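PDB 2QSI: putative hydrogenase expression/formation protein hupG from Rhodopseudomonas palustris, which is of unknown function but, as a thioredoxin-like member of the HupG/HyaE family, probably assists the expression or maturation of hydrogenase. Local coordinates for residues P17-E22 with A70-A75; D27-S32 with V96-T101; L38-D43 with S92-Q97. All blocks are in the same frame, centred on the assembly; numbering follows the deposited sequence.

Interaction 1 (P17-E22 with A70-A75)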
loop_
_atom_site.group_PDB
_atom_site.type_symbol
_atom_site.label_atom_id
_atom_site.label_comp_id
_atom_site.label_asym_id
_atom_site.label_seq_id
_atom_site.Cartn_x
_atom_site.Cartn_y
_atom_site.Cartn_z
ATOM N N PRO A 17 0.788 2.650 19.502
ATOM C CA PRO A 17 1.197 4.017 19.795
ATOM C C PRO A 17 2.709 4.062 19.806
ATOM O O PRO A 17 3.331 4.061 20.864
ATOM C CB PRO A 17 0.646 4.228 21.209
ATOM C CG PRO A 17 0.563 2.778 21.793
ATOM C CD PRO A 17 0.899 1.804 20.699
ATOM N N THR A 18 3.308 3.976 18.638
ATOM C CA THR A 18 4.714 4.204 18.532
ATOM C C THR A 18 4.833 5.619 18.089
ATOM O O THR A 18 3.813 6.287 17.819
ATOM C CB THR A 18 5.408 3.321 17.451
ATOM O OG1 THR A 18 4.573 2.216 17.099
ATOM C CG2 THR A 18 6.745 2.844 17.995
ATOM N N LEU A 19 6.082 6.061 18.017
ATOM C CA LEU A 19 6.421 7.289 17.383
ATOM C C LEU A 19 7.227 6.936 16.137
ATOM O O LEU A 19 8.229 6.169 16.216
ATOM C CB LEU A 19 7.223 8.147 18.362
ATOM C CG LEU A 19 7.520 9.592 18.043
ATOM C CD1 LEU A 19 6.229 10.393 17.833
ATOM C CD2 LEU A 19 8.379 10.128 19.187
ATOM N N VAL A 20 6.770 7.421 14.979
ATOM C CA VAL A 20 7.470 7.186 13.724
ATOM C C VAL A 20 7.945 8.466 13.027
ATOM O O VAL A 20 7.370 9.541 13.189
ATOM C CB VAL A 20 6.604 6.394 12.695
ATOM C CG1 VAL A 20 6.297 4.976 13.210
ATOM C CG2 VAL A 20 5.347 7.175 12.290
ATOM N N ASP A 21 8.989 8.312 12.228
ATOM C CA ASP A 21 9.506 9.394 11.403
ATOM C C ASP A 21 9.642 8.953 9.959
ATOM O O ASP A 21 9.264 7.838 9.605
ATOM C CB ASP A 21 10.835 9.943 11.978
ATOM C CG ASP A 21 11.976 8.941 11.941
ATOM O OD1 ASP A 21 12.008 8.007 11.109
ATOM O OD2 ASP A 21 12.898 9.099 12.763
ATOM N N GLU A 22 10.166 9.837 9.112
ATOM C CA GLU A 22 10.335 9.504 7.686
ATOM C C GLU A 22 11.293 8.318 7.493
ATOM O O GLU A 22 11.196 7.607 6.506
ATOM C CB GLU A 22 10.749 10.741 6.857
ATOM C CG GLU A 22 9.575 11.667 6.506
ATOM C CD GLU A 22 9.994 13.052 6.022
ATOM O OE1 GLU A 22 10.661 13.781 6.784
ATOM O OE2 GLU A 22 9.653 13.418 4.875
ATOM N N ALA A 70 -1.718 1.918 15.757
ATOM C CA ALA A 70 -1.504 3.367 15.711
ATOM C C ALA A 70 -0.036 3.718 15.810
ATOM O O ALA A 70 0.761 3.006 16.428
ATOM C CB ALA A 70 -2.294 4.089 16.846
ATOM N N ALA A 71 0.315 4.827 15.208
ATOM C CA ALA A 71 1.603 5.470 15.396
ATOM C C ALA A 71 1.424 6.984 15.292
ATOM O O ALA A 71 0.671 7.484 14.457
ATOM C CB ALA A 71 2.618 5.025 14.356
ATOM N N GLU A 72 2.174 7.695 16.126
ATOM C CA GLU A 72 2.235 9.157 16.099
ATOM C C GLU A 72 3.383 9.553 15.187
ATOM O O GLU A 72 4.438 8.922 15.205
ATOM C CB GLU A 72 2.459 9.726 17.498
ATOM C CG GLU A 72 2.530 11.246 17.509
ATOM C CD GLU A 72 2.507 11.863 18.876
ATOM O OE1 GLU A 72 1.937 11.254 19.825
ATOM O OE2 GLU A 72 3.026 12.999 18.998
ATOM N N VAL A 73 3.151 10.576 14.382
ATOM C CA VAL A 73 4.143 11.119 13.476
ATOM C C VAL A 73 5.062 12.092 14.221
ATOM O O VAL A 73 4.598 13.045 14.864
ATOM C CB VAL A 73 3.453 11.791 12.256
ATOM C CG1 VAL A 73 4.457 12.393 11.298
ATOM C CG2 VAL A 73 2.592 10.736 11.496
ATOM N N ALA A 74 6.362 11.828 14.145
ATOM C CA ALA A 74 7.396 12.743 14.696
ATOM C C ALA A 74 7.246 14.171 14.099
ATOM O O ALA A 74 6.852 14.361 12.934
ATOM C CB ALA A 74 8.825 12.149 14.459
ATOM N N ALA A 75 7.515 15.181 14.913
ATOM C CA ALA A 75 7.250 16.573 14.504
ATOM C C ALA A 75 7.977 16.953 13.198
ATOM O O ALA A 75 7.413 17.578 12.305
ATOM C CB ALA A 75 7.662 17.524 15.624
HETATM O O HOH W 1 2.024 0.789 17.373
#
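Two backbone hydrogen bonds join strand 18-20 to strand 68-73 in parallel register, and a third comes from Ala74. Glu72 N donates a hydrogen bond to Thr18 O at 2.7 Å, nearly straight and in the plane of the carbonyl. Val20 N then reaches Glu72 O at 2.8 Å, almost along the C=O axis. Ala74 N closes the run on Val20 O at 2.7 Å, just past the end of strand 68-73. The carbonyl of Glu72 also takes a CA-H...O contact from Leu19, so two donors share one oxygen. At the other end a water links Thr18 OG1 to Ala70 O, to which it donates. Asp21 OD1 accepts a hydrogen bond from Thr24 N.

Strand 18-20 is, within the chain, an outermost strand of the four-stranded mixed sheet of this thioredoxin-like fold, and strand 68-73 lies between it and strand 35-40.

Apolar packing differs on the two faces. On one, Val20 CG1 meets Ala71 CB at 3.9 Å, and Phe28 of helix 25-30 packs against both residues. On the other, Leu19 and Glu72 lie side by side and point the same way. Each has CG anti to its backbone N, and Leu19 CD1 rests on Glu72 CG at 3.8 Å. The extended Glu72 chain carries its carboxylate on to a salt bridge with Arg41. Beyond the strands, Ala74 CB touches Asp21 CB.

Interaction 2 (D27-S32 with V96-T101)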
loop_
_atom_site.group_PDB
_atom_site.type_symbol
_atom_site.label_atom_id
_atom_site.label_comp_id
_atom_site.label_asym_id
_atom_site.label_seq_id
_atom_site.Cartn_x
_atom_site.Cartn_y
_atom_site.Cartn_z
ATOM N N ASP A 27 8.637 0.858 6.944
ATOM C CA ASP A 27 8.625 -0.505 7.456
ATOM C C ASP A 27 7.511 -0.692 8.504
ATOM O O ASP A 27 6.893 -1.767 8.564
ATOM C CB ASP A 27 9.999 -0.931 8.026
ATOM C CG ASP A 27 11.137 -0.873 6.993
ATOM O OD1 ASP A 27 10.919 -0.984 5.764
ATOM O OD2 ASP A 27 12.292 -0.735 7.432
ATOM N N PHE A 28 7.215 0.339 9.304
ATOM C CA PHE A 28 6.115 0.230 10.275
ATOM C C PHE A 28 4.812 -0.176 9.579
ATOM O O PHE A 28 4.114 -1.077 10.013
ATOM C CB PHE A 28 5.897 1.550 11.044
ATOM C CG PHE A 28 4.832 1.448 12.065
ATOM C CD1 PHE A 28 5.059 0.764 13.241
ATOM C CD2 PHE A 28 3.570 1.977 11.835
ATOM C CE1 PHE A 28 4.042 0.617 14.186
ATOM C CE2 PHE A 28 2.541 1.814 12.787
ATOM C CZ PHE A 28 2.784 1.131 13.939
ATOM N N ILE A 29 4.496 0.513 8.497
ATOM C CA ILE A 29 3.255 0.312 7.799
ATOM C C ILE A 29 3.287 -0.998 7.085
ATOM O O ILE A 29 2.365 -1.808 7.203
ATOM C CB ILE A 29 2.980 1.430 6.759
ATOM C CG1 ILE A 29 2.840 2.752 7.464
ATOM C CG2 ILE A 29 1.690 1.123 5.966
ATOM C CD1 ILE A 29 2.543 3.927 6.555
ATOM N N ALA A 30 4.353 -1.211 6.339
ATOM C CA ALA A 30 4.356 -2.307 5.377
ATOM C C ALA A 30 4.214 -3.660 6.096
ATOM O O ALA A 30 3.500 -4.556 5.605
ATOM C CB ALA A 30 5.601 -2.237 4.507
ATOM N N HIS A 31 4.814 -3.785 7.288
ATOM C CA HIS A 31 4.773 -5.059 8.056
ATOM C C HIS A 31 3.883 -5.104 9.337
ATOM O O HIS A 31 4.042 -5.991 10.199
ATOM C CB HIS A 31 6.196 -5.464 8.370
ATOM C CG HIS A 31 7.079 -5.488 7.161
ATOM N ND1 HIS A 31 6.945 -6.422 6.159
ATOM C CD2 HIS A 31 8.100 -4.681 6.789
ATOM C CE1 HIS A 31 7.853 -6.197 5.225
ATOM N NE2 HIS A 31 8.580 -5.155 5.594
ATOM N N SER A 32 2.918 -4.190 9.426
ATOM C CA SER A 32 1.935 -4.185 10.518
ATOM C C SER A 32 0.925 -5.337 10.451
ATOM O O SER A 32 0.437 -5.808 11.493
ATOM C CB SER A 32 1.146 -2.869 10.485
ATOM O OG SER A 32 0.532 -2.703 9.215
ATOM N N VAL A 96 -4.421 4.302 6.806
ATOM C CA VAL A 96 -3.595 3.858 5.675
ATOM C C VAL A 96 -3.594 2.330 5.569
ATOM O O VAL A 96 -3.270 1.652 6.540
ATOM C CB VAL A 96 -2.141 4.304 5.844
ATOM C CG1 VAL A 96 -1.301 3.777 4.691
ATOM C CG2 VAL A 96 -2.006 5.843 5.933
ATOM N N GLN A 97 -3.882 1.803 4.388
ATOM C CA GLN A 97 -3.815 0.385 4.160
ATOM C C GLN A 97 -2.430 0.046 3.596
ATOM O O GLN A 97 -2.027 0.598 2.571
ATOM C CB GLN A 97 -4.896 -0.002 3.166
ATOM C CG GLN A 97 -5.034 -1.437 2.957
ATOM C CD GLN A 97 -6.181 -1.738 2.057
ATOM O OE1 GLN A 97 -6.120 -1.481 0.868
ATOM N NE2 GLN A 97 -7.224 -2.314 2.609
ATOM N N PRO A 98 -1.692 -0.850 4.288
ATOM C CA PRO A 98 -0.397 -1.264 3.789
ATOM C C PRO A 98 -0.481 -1.941 2.435
ATOM O O PRO A 98 -1.502 -2.597 2.105
ATOM C CB PRO A 98 0.091 -2.252 4.824
ATOM C CG PRO A 98 -0.686 -2.033 6.033
ATOM C CD PRO A 98 -2.009 -1.477 5.586
ATOM N N GLU A 99 0.638 -1.936 1.734
ATOM C CA GLU A 99 0.707 -2.684 0.473
ATOM C C GLU A 99 0.565 -4.178 0.778
ATOM O O GLU A 99 0.927 -4.631 1.877
ATOM C CB GLU A 99 1.979 -2.376 -0.282
ATOM C CG GLU A 99 3.250 -2.871 0.358
ATOM C CD GLU A 99 4.491 -2.410 -0.390
ATOM O OE1 GLU A 99 4.369 -1.570 -1.350
ATOM O OE2 GLU A 99 5.578 -2.918 -0.037
ATOM N N ARG A 100 0.058 -4.940 -0.200
ATOM C CA ARG A 100 -0.116 -6.385 -0.015
ATOM C C ARG A 100 0.128 -7.062 -1.336
ATOM O O ARG A 100 -0.395 -6.643 -2.367
ATOM C CB ARG A 100 -1.520 -6.716 0.521
ATOM C CG ARG A 100 -1.757 -8.157 0.924
ATOM C CD ARG A 100 -3.262 -8.406 1.133
ATOM N NE ARG A 100 -3.666 -9.656 0.476
ATOM C CZ ARG A 100 -4.853 -9.866 -0.101
ATOM N NH1 ARG A 100 -5.787 -8.914 -0.130
ATOM N NH2 ARG A 100 -5.106 -11.036 -0.664
ATOM N N THR A 101 0.943 -8.108 -1.305
ATOM C CA THR A 101 1.160 -8.928 -2.503
ATOM C C THR A 101 -0.041 -9.878 -2.591
ATOM O O THR A 101 -0.236 -10.733 -1.706
ATOM C CB THR A 101 2.531 -9.673 -2.425
ATOM O OG1 THR A 101 3.585 -8.692 -2.376
ATOM C CG2 THR A 101 2.697 -10.540 -3.638
HETATM O O HOH W 2 3.539 -5.122 3.249
#
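Apolar contacts carry most of this meeting between the end of helix 25-30 and the bend in strand 92-106. Ile29 CG1 lies beside its own backbone N, which sets CG2 anti to that N (chi1 -63°). The CG2 methyl touches Pro98 CB at 3.9 Å, with the two side chains crossing obliquely. The same methyl meets Val96 CG1 at 4.2 Å. Phe85 of helix 78-85 packs on both Ile29 and Val96.

Pro98 CG lies 3.3 Å from Ile29 O and 3.5 Å from Ser32 OG. Ser32 holds OG in the crowded position between its backbone N and carbonyl carbon (chi1 57°). Its one proton has both Ile29 O and Lys34 O within reach.

The helix packs here on a face of the thioredoxin-like sheet, where strand 92-106 is an outermost strand within the chain. Pro98 lies in the short break of that strand, and on both sides of it the strand pairs antiparallel with one of the second subunit, so the sheet continues across the dimer.

No direct hydrogen bond spans the two segments. A water lies 3.0 Å from Glu99 O and close to Ala30 O. Glu99 OE1 forms a salt bridge with Arg84 of the second subunit.

Interaction 3 (L38-D43 with S92-Q97)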
loop_
_atom_site.group_PDB
_atom_site.type_symbol
_atom_site.label_atom_id
_atom_site.label_comp_id
_atom_site.label_asym_id
_atom_site.label_seq_id
_atom_site.Cartn_x
_atom_site.Cartn_y
_atom_site.Cartn_z
ATOM N N LEU A 38 -2.283 6.777 11.432
ATOM C CA LEU A 38 -1.205 7.709 11.696
ATOM C C LEU A 38 -1.806 8.953 12.282
ATOM O O LEU A 38 -2.721 9.534 11.691
ATOM C CB LEU A 38 -0.459 8.105 10.425
ATOM C CG LEU A 38 0.291 7.016 9.675
ATOM C CD1 LEU A 38 0.899 7.630 8.387
ATOM C CD2 LEU A 38 1.277 6.320 10.588
ATOM N N PHE A 39 -1.272 9.328 13.442
ATOM C CA PHE A 39 -1.686 10.487 14.225
ATOM C C PHE A 39 -0.734 11.644 13.982
ATOM O O PHE A 39 0.438 11.589 14.366
ATOM C CB PHE A 39 -1.709 10.111 15.715
ATOM C CG PHE A 39 -1.950 11.257 16.639
ATOM C CD1 PHE A 39 -2.848 12.254 16.340
ATOM C CD2 PHE A 39 -1.313 11.277 17.884
ATOM C CE1 PHE A 39 -3.071 13.307 17.271
ATOM C CE2 PHE A 39 -1.522 12.276 18.764
ATOM C CZ PHE A 39 -2.406 13.304 18.455
ATOM N N PHE A 40 -1.282 12.689 13.347
ATOM C CA PHE A 40 -0.614 13.999 13.201
ATOM C C PHE A 40 -1.120 14.934 14.286
ATOM O O PHE A 40 -2.315 15.319 14.324
ATOM C CB PHE A 40 -0.907 14.576 11.824
ATOM C CG PHE A 40 -0.320 13.759 10.692
ATOM C CD1 PHE A 40 0.914 14.111 10.125
ATOM C CD2 PHE A 40 -0.966 12.615 10.204
ATOM C CE1 PHE A 40 1.446 13.379 9.057
ATOM C CE2 PHE A 40 -0.400 11.845 9.194
ATOM C CZ PHE A 40 0.816 12.218 8.633
ATOM N N ARG A 41 -0.209 15.238 15.202
ATOM C CA ARG A 41 -0.527 15.959 16.420
ATOM C C ARG A 41 -0.405 17.456 16.219
ATOM O O ARG A 41 -1.407 18.155 16.123
ATOM C CB ARG A 41 0.386 15.477 17.582
ATOM C CG ARG A 41 0.093 16.198 18.897
ATOM C CD ARG A 41 1.169 15.964 19.944
ATOM N NE ARG A 41 1.199 14.599 20.488
ATOM C CZ ARG A 41 0.503 14.152 21.540
ATOM N NH1 ARG A 41 -0.301 14.953 22.232
ATOM N NH2 ARG A 41 0.676 12.895 21.912
ATOM N N GLY A 42 0.833 17.939 16.115
ATOM C CA GLY A 42 1.097 19.356 16.055
ATOM C C GLY A 42 1.592 19.985 17.346
ATOM O O GLY A 42 1.465 19.432 18.444
ATOM N N ASP A 43 2.129 21.183 17.204
ATOM C CA ASP A 43 2.617 21.958 18.350
ATOM C C ASP A 43 1.525 22.191 19.390
ATOM O O ASP A 43 0.372 22.435 19.033
ATOM C CB ASP A 43 3.140 23.312 17.839
ATOM C CG ASP A 43 3.528 24.226 18.952
ATOM O OD1 ASP A 43 4.570 23.956 19.587
ATOM O OD2 ASP A 43 2.788 25.202 19.189
ATOM N N SER A 92 -4.845 15.521 12.787
ATOM C CA SER A 92 -5.586 14.620 11.930
ATOM C C SER A 92 -5.209 13.166 12.262
ATOM O O SER A 92 -4.124 12.906 12.760
ATOM C CB SER A 92 -5.235 14.854 10.427
ATOM O OG SER A 92 -5.848 16.028 9.907
ATOM N N LEU A 93 -6.116 12.252 11.932
ATOM C CA LEU A 93 -5.779 10.841 11.736
ATOM C C LEU A 93 -5.770 10.492 10.231
ATOM O O LEU A 93 -6.764 10.739 9.521
ATOM C CB LEU A 93 -6.791 9.961 12.438
ATOM C CG LEU A 93 -6.995 10.224 13.918
ATOM C CD1 LEU A 93 -7.991 9.227 14.487
ATOM C CD2 LEU A 93 -5.635 10.061 14.623
ATOM N N ALA A 94 -4.694 9.891 9.747
ATOM C CA ALA A 94 -4.667 9.336 8.393
ATOM C C ALA A 94 -4.735 7.822 8.522
ATOM O O ALA A 94 -3.879 7.237 9.185
ATOM C CB ALA A 94 -3.392 9.745 7.665
ATOM N N VAL A 95 -5.770 7.208 7.902
ATOM C CA VAL A 95 -5.989 5.762 7.940
ATOM C C VAL A 95 -5.406 5.175 6.653
ATOM O O VAL A 95 -5.856 5.514 5.537
ATOM C CB VAL A 95 -7.458 5.427 8.103
ATOM C CG1 VAL A 95 -7.648 3.912 8.258
ATOM C CG2 VAL A 95 -8.040 6.186 9.311
ATOM N N VAL A 96 -4.421 4.302 6.806
ATOM C CA VAL A 96 -3.595 3.858 5.675
ATOM C C VAL A 96 -3.594 2.330 5.569
ATOM O O VAL A 96 -3.270 1.652 6.540
ATOM C CB VAL A 96 -2.141 4.304 5.844
ATOM C CG1 VAL A 96 -1.301 3.777 4.691
ATOM C CG2 VAL A 96 -2.006 5.843 5.933
ATOM N N GLN A 97 -3.882 1.803 4.388
ATOM C CA GLN A 97 -3.815 0.385 4.160
ATOM C C GLN A 97 -2.430 0.046 3.596
ATOM O O GLN A 97 -2.027 0.598 2.571
ATOM C CB GLN A 97 -4.896 -0.002 3.166
ATOM C CG GLN A 97 -5.034 -1.437 2.957
ATOM C CD GLN A 97 -6.181 -1.738 2.057
ATOM O OE1 GLN A 97 -6.120 -1.481 0.868
ATOM N NE2 GLN A 97 -7.224 -2.314 2.609
#
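The Phe40 ring lies with its edge against the small methyl of Ala94. Its CE2 meets Ala94 CB at 4.0 Å, and CG stands beside the backbone N (chi1 -65°). Leu38, directly across from the alanine, meets it CB to CB at 4.3 Å. The small methyl lies beside the two bulkier side chains of strand 35-40. Leu38 CD1 then reaches along to Val96 CG2 at 4.2 Å. Leu81 and Met82 of helix 78-85 pack on Phe40, and Phe85 on Leu38 and Val96.

Phe39 and Leu93 occupy the opposite face and cross obliquely. Leu93 CD2 lies 3.9 Å from Phe39 CD1 and also touches Phe39 CA. Helix 50-62 packs against Phe39 through Leu53, Ala54 and Leu57.

Four hydrogen bonds pair the strands antiparallel. Leu38 N to Ala94 O and Ala94 N to Leu38 O are both 2.8 Å. Phe40 N to Ser92 O, at 2.9 Å, and Ser92 N to Phe40 O are both more bent.

This pairs strands 35-40 and 92-106 of the thioredoxin-like sheet. Just beyond it, Gly42 lines a pocket holding dithiothreitol, probably from the crystallisation liquor. The buried backbone N-H and C=O groups satisfy one another between apolar side chains.

Overall arrangement
Interaction 3 is the buried one; interactions 1 and 2 are only partly buried. Interactions 1 and 3 are both strand pairings, parallel and antiparallel, at the two ends of the sheet within the chain. Strands 68-73 and 35-40 are neighbours, so the two run on into each other, and the Glu72–Arg41 salt bridge ties them as well. Interaction 2 lacks direct hydrogen bonds and sets a helix end on the sheet by apolar packing. It shares Val96 and Gln97 with interaction 3, and both border the second subunit. No other chain of the assembly touches interaction 1. Phe28 bridges interactions 1 and 2 by packing on Thr18, Val20 and Ala71.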